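Local coordinates for 3-oxoacyl-[acyl-carrier-protein] synthase (Arabidopsis thaliana, PDB 2IX4) that catalyses the condensation steps of mitochondrial fatty acid synthesis, adding two carbons from malonyl-ACP to a growing acyl chain, at the interface of chains A and B. Sequence-based numbering; all coordinates share one arbitrary frame. Chains: chain A/B, 3-oxoacyl-[acyl-carrier-protein] synthase.

The interface of chains A and B. Residues chain A 177-178, 285-287, 419-420, 422; chain B 151, 154, 156-157, 160-161, 164.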
# COMPACT_ATOMS: atom_id res chain seq x y z
N THR A 177 -2.03 -4.72 0.88
CA THR A 177 -2.88 -5.41 1.84
C THR A 177 -2.42 -6.86 1.98
O THR A 177 -3.24 -7.78 1.99
CB THR A 177 -4.36 -5.38 1.39
OG1 THR A 177 -4.44 -5.75 0.01
CG2 THR A 177 -4.96 -3.99 1.56
N ALA A 178 -1.10 -7.04 2.10
CA ALA A 178 -0.48 -8.36 2.20
C ALA A 178 -0.83 -9.25 1.00
O ALA A 178 -0.61 -8.87 -0.15
CB ALA A 178 -0.81 -9.04 3.54
N HIS A 285 -7.32 -12.02 14.24
CA HIS A 285 -5.95 -12.42 14.52
C HIS A 285 -5.03 -11.90 13.42
O HIS A 285 -5.46 -11.74 12.28
CB HIS A 285 -5.88 -13.95 14.60
CG HIS A 285 -4.61 -14.48 15.19
ND1 HIS A 285 -3.50 -14.76 14.44
CD2 HIS A 285 -4.30 -14.81 16.47
CE1 HIS A 285 -2.54 -15.22 15.22
NE2 HIS A 285 -3.00 -15.26 16.46
N ILE A 286 -3.77 -11.65 13.78
CA ILE A 286 -2.79 -11.09 12.83
C ILE A 286 -2.52 -11.98 11.61
O ILE A 286 -2.23 -11.48 10.52
CB ILE A 286 -1.45 -10.71 13.53
CG1 ILE A 286 -0.85 -11.90 14.29
CG2 ILE A 286 -1.66 -9.51 14.46
CD1 ILE A 286 0.55 -11.65 14.87
N THR A 287 -2.62 -13.30 11.80
CA THR A 287 -2.25 -14.28 10.78
C THR A 287 -3.32 -15.35 10.51
O THR A 287 -3.39 -15.89 9.41
CB THR A 287 -0.92 -15.00 11.14
OG1 THR A 287 -1.05 -15.65 12.42
CG2 THR A 287 0.26 -14.02 11.19
N PHE A 419 -2.67 -11.30 5.71
CA PHE A 419 -2.34 -11.07 7.12
C PHE A 419 -2.98 -9.76 7.58
O PHE A 419 -3.06 -8.80 6.81
CB PHE A 419 -0.83 -11.01 7.33
CG PHE A 419 -0.14 -12.36 7.35
CD1 PHE A 419 1.21 -12.45 7.70
CD2 PHE A 419 -0.82 -13.53 7.02
CE1 PHE A 419 1.86 -13.68 7.71
CE2 PHE A 419 -0.18 -14.76 7.04
CZ PHE A 419 1.17 -14.84 7.39
N GLY A 420 -3.43 -9.74 8.83
CA GLY A 420 -4.17 -8.60 9.36
C GLY A 420 -5.66 -8.80 9.24
O GLY A 420 -6.45 -7.98 9.71
N THR A 422 -7.34 -9.04 6.31
CA THR A 422 -7.82 -8.23 5.20
C THR A 422 -8.33 -9.11 4.06
O THR A 422 -7.59 -9.95 3.55
CB THR A 422 -6.74 -7.22 4.71
OG1 THR A 422 -7.21 -6.52 3.55
CG2 THR A 422 -5.41 -7.92 4.38
N PRO B 151 4.74 -10.40 10.43
CA PRO B 151 3.66 -9.48 10.84
C PRO B 151 4.13 -8.07 11.23
O PRO B 151 3.38 -7.11 11.05
CB PRO B 151 3.05 -10.17 12.06
CG PRO B 151 3.36 -11.60 11.88
CD PRO B 151 4.69 -11.66 11.20
N LEU B 154 5.13 -5.70 7.76
CA LEU B 154 4.13 -5.48 6.70
C LEU B 154 3.43 -4.13 6.82
O LEU B 154 2.88 -3.79 7.87
CB LEU B 154 3.10 -6.62 6.69
CG LEU B 154 3.58 -8.03 6.32
CD1 LEU B 154 2.46 -9.04 6.52
CD2 LEU B 154 4.12 -8.09 4.90
N ASN B 156 0.71 -2.92 5.84
CA ASN B 156 -0.75 -2.89 5.99
C ASN B 156 -1.24 -3.20 7.40
O ASN B 156 -2.44 -3.12 7.67
CB ASN B 156 -1.40 -3.88 5.02
CG ASN B 156 -1.08 -5.33 5.36
OD1 ASN B 156 0.08 -5.75 5.35
ND2 ASN B 156 -2.11 -6.11 5.67
N MET B 157 -0.31 -3.54 8.29
CA MET B 157 -0.67 -4.12 9.58
C MET B 157 -1.27 -3.16 10.60
O MET B 157 -1.90 -3.60 11.57
CB MET B 157 0.51 -4.88 10.19
CG MET B 157 0.82 -6.20 9.50
SD MET B 157 -0.59 -7.32 9.37
CE MET B 157 -0.77 -7.86 11.08
N GLY B 160 -4.84 -3.67 10.26
CA GLY B 160 -5.16 -4.94 10.88
C GLY B 160 -5.30 -4.87 12.39
O GLY B 160 -6.23 -5.46 12.96
N HIS B 161 -4.39 -4.16 13.04
CA HIS B 161 -4.43 -4.02 14.50
C HIS B 161 -5.58 -3.15 14.99
O HIS B 161 -6.20 -3.45 16.01
CB HIS B 161 -3.09 -3.50 15.04
CG HIS B 161 -2.00 -4.53 15.03
ND1 HIS B 161 -1.61 -5.19 16.17
CD2 HIS B 161 -1.23 -5.01 14.03
CE1 HIS B 161 -0.64 -6.04 15.87
NE2 HIS B 161 -0.39 -5.94 14.57
N MET B 164 -9.05 -5.22 14.51
CA MET B 164 -9.26 -6.25 15.53
C MET B 164 -9.44 -5.70 16.95
O MET B 164 -10.14 -6.31 17.76
CB MET B 164 -8.18 -7.35 15.48
CG MET B 164 -6.82 -7.01 16.08
SD MET B 164 -5.67 -8.42 16.00
CE MET B 164 -5.34 -8.47 14.24
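In this homodimeric beta-ketoacyl-ACP synthase, helix 157-166 of chain B and the segment before it pack against loops of chain A and its 3-10 helix 178-180, beside the nucleophile A:Cys179, about 8 Å from the patch centre. The polar contact comes from B:Asn156, whose CG sits between its backbone N and carbonyl carbon (chi1 67°). Its amide ND2 donates to the backbone O of A:Phe419 over 3.1 Å; the acceptor lies nearly in the amide plane, but the donor stands above the carbonyl plane and the bond is bent, 139° at H. The amide's flat lies nearly parallel over the A:Thr177-A:Ala178 peptide, B:Asn156 CG 3.7 Å from A:Ala178 N. An alanine in place of B:Asn156 would probably lose the bond to A:Phe419 and loosen packing beside the nucleophile.

Apolar contacts centre on A:Ile286. Its CG2 comes over one face of the B:His161 ring, displaced toward the NE2-CE1 side, 3.8 Å from NE2, while CD1, on the other branch, meets B:Pro151 CB and CG, the side chains crossing at about a right angle. B:Met157, bent at chi2 and chi3, brings SD against the A:Gly420 backbone and CE to 3.8 Å from A:Ile286 CB. B:Met164 turns its methyl CE onto the A:His285-A:Ile286 peptide, 3.5 Å from A:His285 C. B:Leu154 CD1 touches A:Phe419 CD1 at 3.8 Å.

A:Thr287 CG2 caps the centre of one A:Phe419 face, and A:Thr287 N donates to A:His285 ND1 (3.1 Å), which may brace the loop presenting A:Ile286.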